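Local coordinates for protein GH62 hydrolase (Scytalidium thermophilum, PDB 4PVA) that probably removes arabinofuranosyl side groups from arabinoxylan, acting as a family 62 alpha-L-arabinofuranosidase in the breakdown of plant biomass, at residues C225-K230 / V298-T303; K237-V242 / N274-E279. One frame throughout, in Å; residues are numbered along the deposited sequence.

Strand 222-229 comes first along the chain and carries residues 225-230 of contact 1; the next strand, 238-245, carries residues 237-242 of contact 2. The two are antiparallel neighbours in one sheet, joined between the contacts by probable hydrogen bonds I229 N to K237 O and C225 O to L241 N, both 2.8 Å. Contact 2 closes first, when the chain returns at 274-279. Contact 1 closes at 298-303, so the shorter loop lies wholly within the longer one and the two do not cross. Both tie this blade of the five-bladed GH62 propeller to the following one, through the loop before strand 282-284 and the end of strand 296-298 with the loop after it.

Contact 1. Residues C225-K230 / V298-T303; sequences CIYRIK and VIRTLT. With PO4 (phosphate ion), chain E.
V298 meets the hydroxyl end of Y227: V298 N donates to Y227 OH at 3.0 Å (N-H...O angle 157°), while V298 CG2 lies 3.7 Å from Y227 CZ, oblique to the ring. CG of Y227 stands anti to its carbonyl carbon (chi1 -64°), which carries the ring toward the V298-T303 chain. A bridging water accepts from Y227 OH at 2.6 Å, in the plane of the phenol ring, and donates to V298 O at 2.6 Å. R300 gives the same water a third bond, NE to water O at 2.8 Å, and sets its CD 4.1 Å from Y227 CE1, at the ring edge; the far end of its guanidinium is held by V105 O and E297. At L302 the contact thins to CD1 against K230 CD. R228, not touching V298-T303, binds a phosphate, probably from the crystallisation liquor (NH1 to O2 and NH2 to O3, both 2.8 Å). With a phenylalanine in place of Y227, the V298 N-H would probably lose its acceptor and the water one of its three mates. Y227 OH thus both accepts and donates, joining strand 222-229 to the end of strand 296-298 and the loop after it, between buried side chains.

Contact 2. Residues K237-V242 / N274-E279; sequences KYLLLV and NPWAGE
L241 and W276 supply the main interaction, a CH-pi contact. L241 CD2 sits 3.6 Å from the centroid of the five-membered ring of W276, only 10° off the ring normal, so the methyl lies over the face of the five-membered ring. The other branch extends the cover: L241 CD1 is 3.7 Å from W276 CZ3 and 3.8 Å from CH2, on the same side of the indole, above the six-membered ring. One leucine thus spreads its two methyls over both rings. This follows from the torsions: CG of L241 is anti to the carbonyl carbon (chi1 -52°), and that of W276 is anti to the backbone N (chi1 -171°), which carries the indole toward the strand.

Apolar packing adds a second, lighter touch. L239, two residues earlier and therefore on the same side of the strand, brings CD2 to 4.0 Å from W276 NE1. It approaches obliquely to the ring, and the two side chains cross at about a right angle.

No hydrogen bond joins the segments; the 145 Å² they bury comes from these three side chains. The W276 carbonyl finds its partners elsewhere: W276 O accepts from W26 NE1 and N281 ND2, which hold that carbonyl, and so the backbone from which the indole springs.

In the fold, strand 238-245 is flanked by strand 222-229 and strand 251-258, whose S255 touches both L241 and W276. The indole belongs to the loop between strands 266-267 and 282-284, and there it also meets W26 and F317 edge-to-face and W24 with planes at about 45°. W276 therefore lies between L239 and L241 of one sheet and W24, W26 (strand 26-28) and F317 (strand 316-321).

Contact 1. Residues C225-K230 / V298-T303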
loop_
_atom_site.group_PDB
_atom_site.type_symbol
_atom_site.label_atom_id
_atom_site.label_comp_id
_atom_site.label_asym_id
_atom_site.label_seq_id
_atom_site.Cartn_x
_atom_site.Cartn_y
_atom_site.Cartn_z
ATOM N N CYS A 225 -5.681 -0.490 -1.538
ATOM C CA CYS A 225 -5.202 0.642 -2.335
ATOM C C CYS A 225 -6.398 1.241 -3.018
ATOM O O CYS A 225 -7.192 0.510 -3.582
ATOM C CB CYS A 225 -4.232 0.200 -3.452
ATOM S SG CYS A 225 -2.797 -0.765 -2.974
ATOM N N ILE A 226 -6.525 2.564 -2.998
ATOM C CA ILE A 226 -7.544 3.275 -3.758
ATOM C C ILE A 226 -6.849 4.303 -4.623
ATOM O O ILE A 226 -6.168 5.202 -4.120
ATOM C CB ILE A 226 -8.611 3.956 -2.872
ATOM C CG1 ILE A 226 -9.428 2.962 -2.009
ATOM C CG2 ILE A 226 -9.545 4.756 -3.748
ATOM C CD1 ILE A 226 -8.710 2.295 -0.865
ATOM N N TYR A 227 -7.034 4.169 -5.930
ATOM C CA TYR A 227 -6.392 5.022 -6.950
ATOM C C TYR A 227 -7.423 5.726 -7.803
ATOM O O TYR A 227 -8.467 5.168 -8.133
ATOM C CB TYR A 227 -5.528 4.190 -7.868
ATOM C CG TYR A 227 -4.361 3.513 -7.222
ATOM C CD1 TYR A 227 -3.269 4.248 -6.791
ATOM C CD2 TYR A 227 -4.299 2.146 -7.068
ATOM C CE1 TYR A 227 -2.182 3.644 -6.219
ATOM C CE2 TYR A 227 -3.206 1.537 -6.501
ATOM C CZ TYR A 227 -2.149 2.286 -6.069
ATOM O OH TYR A 227 -1.056 1.664 -5.502
ATOM N N ARG A 228 -7.097 6.950 -8.200
ATOM C CA ARG A 228 -7.818 7.628 -9.271
ATOM C C ARG A 228 -7.251 7.225 -10.620
ATOM O O ARG A 228 -6.049 7.140 -10.785
ATOM C CB ARG A 228 -7.622 9.131 -9.111
ATOM C CG ARG A 228 -8.071 9.995 -10.298
ATOM C CD ARG A 228 -9.558 9.952 -10.468
ATOM N NE ARG A 228 -9.999 10.410 -11.807
ATOM C CZ ARG A 228 -10.254 11.669 -12.120
ATOM N NH1 ARG A 228 -10.047 12.645 -11.268
ATOM N NH2 ARG A 228 -10.679 11.932 -13.353
ATOM N N ILE A 229 -8.129 6.979 -11.576
ATOM C CA ILE A 229 -7.706 6.706 -12.942
ATOM C C ILE A 229 -7.794 8.013 -13.721
ATOM O O ILE A 229 -8.859 8.596 -13.878
ATOM C CB ILE A 229 -8.590 5.624 -13.597
ATOM C CG1 ILE A 229 -8.572 4.321 -12.778
ATOM C CG2 ILE A 229 -8.179 5.392 -15.058
ATOM C CD1 ILE A 229 -7.229 3.761 -12.377
ATOM N N LYS A 230 -6.638 8.492 -14.141
ATOM C CA LYS A 230 -6.561 9.805 -14.826
ATOM C C LYS A 230 -7.505 9.838 -16.050
ATOM O O LYS A 230 -7.568 8.911 -16.816
ATOM C CB LYS A 230 -5.128 10.032 -15.272
ATOM C CG LYS A 230 -4.893 11.387 -15.934
ATOM C CD LYS A 230 -3.436 11.590 -16.293
ATOM C CE LYS A 230 -3.217 12.771 -17.238
ATOM N NZ LYS A 230 -3.866 13.996 -16.719
ATOM N N VAL A 298 1.324 0.336 -6.685
ATOM C CA VAL A 298 1.729 0.879 -7.983
ATOM C C VAL A 298 2.822 1.929 -7.804
ATOM O O VAL A 298 2.714 2.826 -6.933
ATOM C CB VAL A 298 0.503 1.516 -8.695
ATOM C CG1 VAL A 298 0.910 2.173 -10.005
ATOM C CG2 VAL A 298 -0.575 0.478 -8.908
ATOM N N ILE A 299 3.847 1.877 -8.616
ATOM C CA ILE A 299 4.875 2.914 -8.629
ATOM C C ILE A 299 4.300 4.138 -9.307
ATOM O O ILE A 299 3.942 4.105 -10.487
ATOM C CB ILE A 299 6.143 2.450 -9.354
ATOM C CG1 ILE A 299 6.697 1.160 -8.756
ATOM C CG2 ILE A 299 7.211 3.547 -9.271
ATOM C CD1 ILE A 299 7.907 0.617 -9.487
ATOM N N ARG A 300 4.205 5.235 -8.576
ATOM C CA ARG A 300 3.526 6.418 -9.086
ATOM C C ARG A 300 4.512 7.479 -9.616
ATOM O O ARG A 300 5.500 7.810 -8.974
ATOM C CB ARG A 300 2.634 7.001 -7.997
ATOM C CG ARG A 300 1.355 6.219 -7.823
ATOM C CD ARG A 300 0.614 6.631 -6.562
ATOM N NE ARG A 300 1.203 6.047 -5.352
ATOM C CZ ARG A 300 1.859 6.706 -4.388
ATOM N NH1 ARG A 300 1.937 8.042 -4.381
ATOM N NH2 ARG A 300 2.359 6.016 -3.389
ATOM N N THR A 301 4.190 8.052 -10.778
ATOM C CA THR A 301 4.848 9.256 -11.299
ATOM C C THR A 301 4.061 10.514 -11.034
ATOM O O THR A 301 4.650 11.607 -11.051
ATOM C CB THR A 301 5.074 9.145 -12.828
ATOM O OG1 THR A 301 3.824 8.851 -13.453
ATOM C CG2 THR A 301 6.068 8.054 -13.108
ATOM N N LEU A 302 2.764 10.403 -10.826
ATOM C CA LEU A 302 1.903 11.517 -10.433
ATOM C C LEU A 302 1.832 11.372 -8.929
ATOM O O LEU A 302 1.047 10.578 -8.400
ATOM C CB LEU A 302 0.542 11.412 -11.131
ATOM C CG LEU A 302 0.631 11.356 -12.660
ATOM C CD1 LEU A 302 -0.739 11.100 -13.228
ATOM C CD2 LEU A 302 1.196 12.648 -13.233
ATOM N N THR A 303 2.674 12.102 -8.229
ATOM C CA THR A 303 2.995 11.770 -6.841
ATOM C C THR A 303 2.149 12.443 -5.774
ATOM O O THR A 303 2.371 12.171 -4.600
ATOM C CB THR A 303 4.453 12.101 -6.535
ATOM O OG1 THR A 303 4.656 13.500 -6.742
ATOM C CG2 THR A 303 5.369 11.320 -7.422
HETATM P P PO4 E . -11.051 15.508 -13.460
HETATM O O1 PO4 E . -12.545 15.401 -13.464
HETATM O O2 PO4 E . -10.757 15.220 -12.012
HETATM O O3 PO4 E . -10.474 14.487 -14.402
HETATM O O4 PO4 E . -10.526 16.855 -13.858
HETATM O O HOH W 1 0.974 3.289 -4.995
#

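Contact 2. Residues K237-V242 / N274-E279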
loop_
_atom_site.group_PDB
_atom_site.type_symbol
_atom_site.label_atom_id
_atom_site.label_comp_id
_atom_site.label_asym_id
_atom_site.label_seq_id
_atom_site.Cartn_x
_atom_site.Cartn_y
_atom_site.Cartn_z
ATOM N N LYS A 237 -13.870 5.733 -12.445
ATOM C CA LYS A 237 -13.008 6.815 -12.038
ATOM C C LYS A 237 -12.006 6.368 -10.975
ATOM O O LYS A 237 -10.892 6.858 -10.969
ATOM C CB LYS A 237 -13.845 7.987 -11.508
ATOM C CG LYS A 237 -13.053 9.236 -11.179
ATOM C CD LYS A 237 -14.009 10.331 -10.743
ATOM C CE LYS A 237 -13.511 11.682 -11.093
ATOM N NZ LYS A 237 -14.683 12.611 -10.893
ATOM N N TYR A 238 -12.467 5.481 -10.086
ATOM C CA TYR A 238 -11.708 4.999 -8.931
ATOM C C TYR A 238 -11.565 3.478 -8.906
ATOM O O TYR A 238 -12.523 2.738 -9.132
ATOM C CB TYR A 238 -12.321 5.513 -7.613
ATOM C CG TYR A 238 -11.971 6.957 -7.386
ATOM C CD1 TYR A 238 -10.724 7.304 -6.900
ATOM C CD2 TYR A 238 -12.828 7.960 -7.799
ATOM C CE1 TYR A 238 -10.371 8.617 -6.748
ATOM C CE2 TYR A 238 -12.486 9.277 -7.652
ATOM C CZ TYR A 238 -11.251 9.587 -7.141
ATOM O OH TYR A 238 -10.908 10.909 -6.977
ATOM N N LEU A 239 -10.345 3.037 -8.627
ATOM C CA LEU A 239 -9.977 1.629 -8.571
ATOM C C LEU A 239 -9.647 1.295 -7.122
ATOM O O LEU A 239 -8.772 1.920 -6.534
ATOM C CB LEU A 239 -8.762 1.388 -9.467
ATOM C CG LEU A 239 -8.162 0.002 -9.481
ATOM C CD1 LEU A 239 -9.124 -1.045 -10.042
ATOM C CD2 LEU A 239 -6.849 -0.022 -10.261
ATOM N N LEU A 240 -10.312 0.286 -6.591
ATOM C CA LEU A 240 -10.031 -0.285 -5.262
ATOM C C LEU A 240 -9.387 -1.650 -5.434
ATOM O O LEU A 240 -9.918 -2.510 -6.153
ATOM C CB LEU A 240 -11.321 -0.445 -4.449
ATOM C CG LEU A 240 -11.205 -1.245 -3.149
ATOM C CD1 LEU A 240 -10.353 -0.552 -2.122
ATOM C CD2 LEU A 240 -12.610 -1.534 -2.619
ATOM N N LEU A 241 -8.246 -1.837 -4.781
ATOM C CA LEU A 241 -7.564 -3.137 -4.681
ATOM C C LEU A 241 -7.587 -3.578 -3.228
ATOM O O LEU A 241 -7.347 -2.751 -2.347
ATOM C CB LEU A 241 -6.123 -3.029 -5.117
ATOM C CG LEU A 241 -5.873 -2.381 -6.474
ATOM C CD1 LEU A 241 -4.397 -2.371 -6.776
ATOM C CD2 LEU A 241 -6.655 -3.056 -7.585
ATOM N N VAL A 242 -7.875 -4.840 -2.969
ATOM C CA VAL A 242 -7.801 -5.406 -1.611
ATOM C C VAL A 242 -7.190 -6.776 -1.714
ATOM O O VAL A 242 -7.527 -7.549 -2.594
ATOM C CB VAL A 242 -9.186 -5.473 -0.884
ATOM C CG1 VAL A 242 -9.035 -6.046 0.525
ATOM C CG2 VAL A 242 -9.872 -4.116 -0.832
ATOM N N ASN A 274 -9.553 -15.175 -11.545
ATOM C CA ASN A 274 -9.412 -13.958 -12.373
ATOM C C ASN A 274 -9.299 -12.759 -11.457
ATOM O O ASN A 274 -10.250 -12.008 -11.200
ATOM C CB ASN A 274 -10.500 -13.746 -13.419
ATOM C CG ASN A 274 -10.152 -12.627 -14.378
ATOM O OD1 ASN A 274 -9.043 -12.622 -14.941
ATOM N ND2 ASN A 274 -11.073 -11.695 -14.577
ATOM N N PRO A 275 -8.094 -12.612 -10.925
ATOM C CA PRO A 275 -7.813 -11.567 -9.957
ATOM C C PRO A 275 -7.346 -10.317 -10.668
ATOM O O PRO A 275 -7.053 -10.328 -11.866
ATOM C CB PRO A 275 -6.645 -12.180 -9.186
ATOM C CG PRO A 275 -5.837 -12.877 -10.257
ATOM C CD PRO A 275 -6.912 -13.482 -11.146
ATOM N N TRP A 276 -7.203 -9.238 -9.923
ATOM C CA TRP A 276 -6.474 -8.066 -10.450
ATOM C C TRP A 276 -5.014 -8.477 -10.662
ATOM O O TRP A 276 -4.484 -8.256 -11.768
ATOM C CB TRP A 276 -6.619 -6.866 -9.538
ATOM C CG TRP A 276 -6.083 -5.619 -10.132
ATOM C CD1 TRP A 276 -6.697 -4.824 -11.044
ATOM C CD2 TRP A 276 -4.777 -5.031 -9.897
ATOM N NE1 TRP A 276 -5.882 -3.743 -11.359
ATOM C CE2 TRP A 276 -4.708 -3.853 -10.669
ATOM C CE3 TRP A 276 -3.680 -5.369 -9.096
ATOM C CZ2 TRP A 276 -3.569 -3.037 -10.666
ATOM C CZ3 TRP A 276 -2.589 -4.542 -9.105
ATOM C CH2 TRP A 276 -2.543 -3.427 -9.894
ATOM N N ALA A 277 -4.399 -9.089 -9.649
ATOM C CA ALA A 277 -3.062 -9.657 -9.781
ATOM C C ALA A 277 -2.975 -10.826 -8.850
ATOM O O ALA A 277 -3.343 -10.728 -7.667
ATOM C CB ALA A 277 -1.983 -8.631 -9.438
ATOM N N GLY A 278 -2.495 -11.948 -9.344
ATOM C CA GLY A 278 -2.338 -13.137 -8.550
ATOM C C GLY A 278 -1.608 -14.204 -9.349
ATOM O O GLY A 278 -1.297 -14.013 -10.529
ATOM N N GLU A 279 -1.392 -15.361 -8.742
ATOM C CA GLU A 279 -0.745 -16.476 -9.451
ATOM C C GLU A 279 -1.425 -16.735 -10.796
ATOM O O GLU A 279 -0.763 -17.115 -11.751
ATOM C CB GLU A 279 -0.791 -17.752 -8.601
ATOM C CG GLU A 279 0.005 -18.896 -9.229
ATOM C CD GLU A 279 0.035 -20.161 -8.421
ATOM O OE1 GLU A 279 -0.755 -20.324 -7.461
ATOM O OE2 GLU A 279 0.864 -21.040 -8.823
#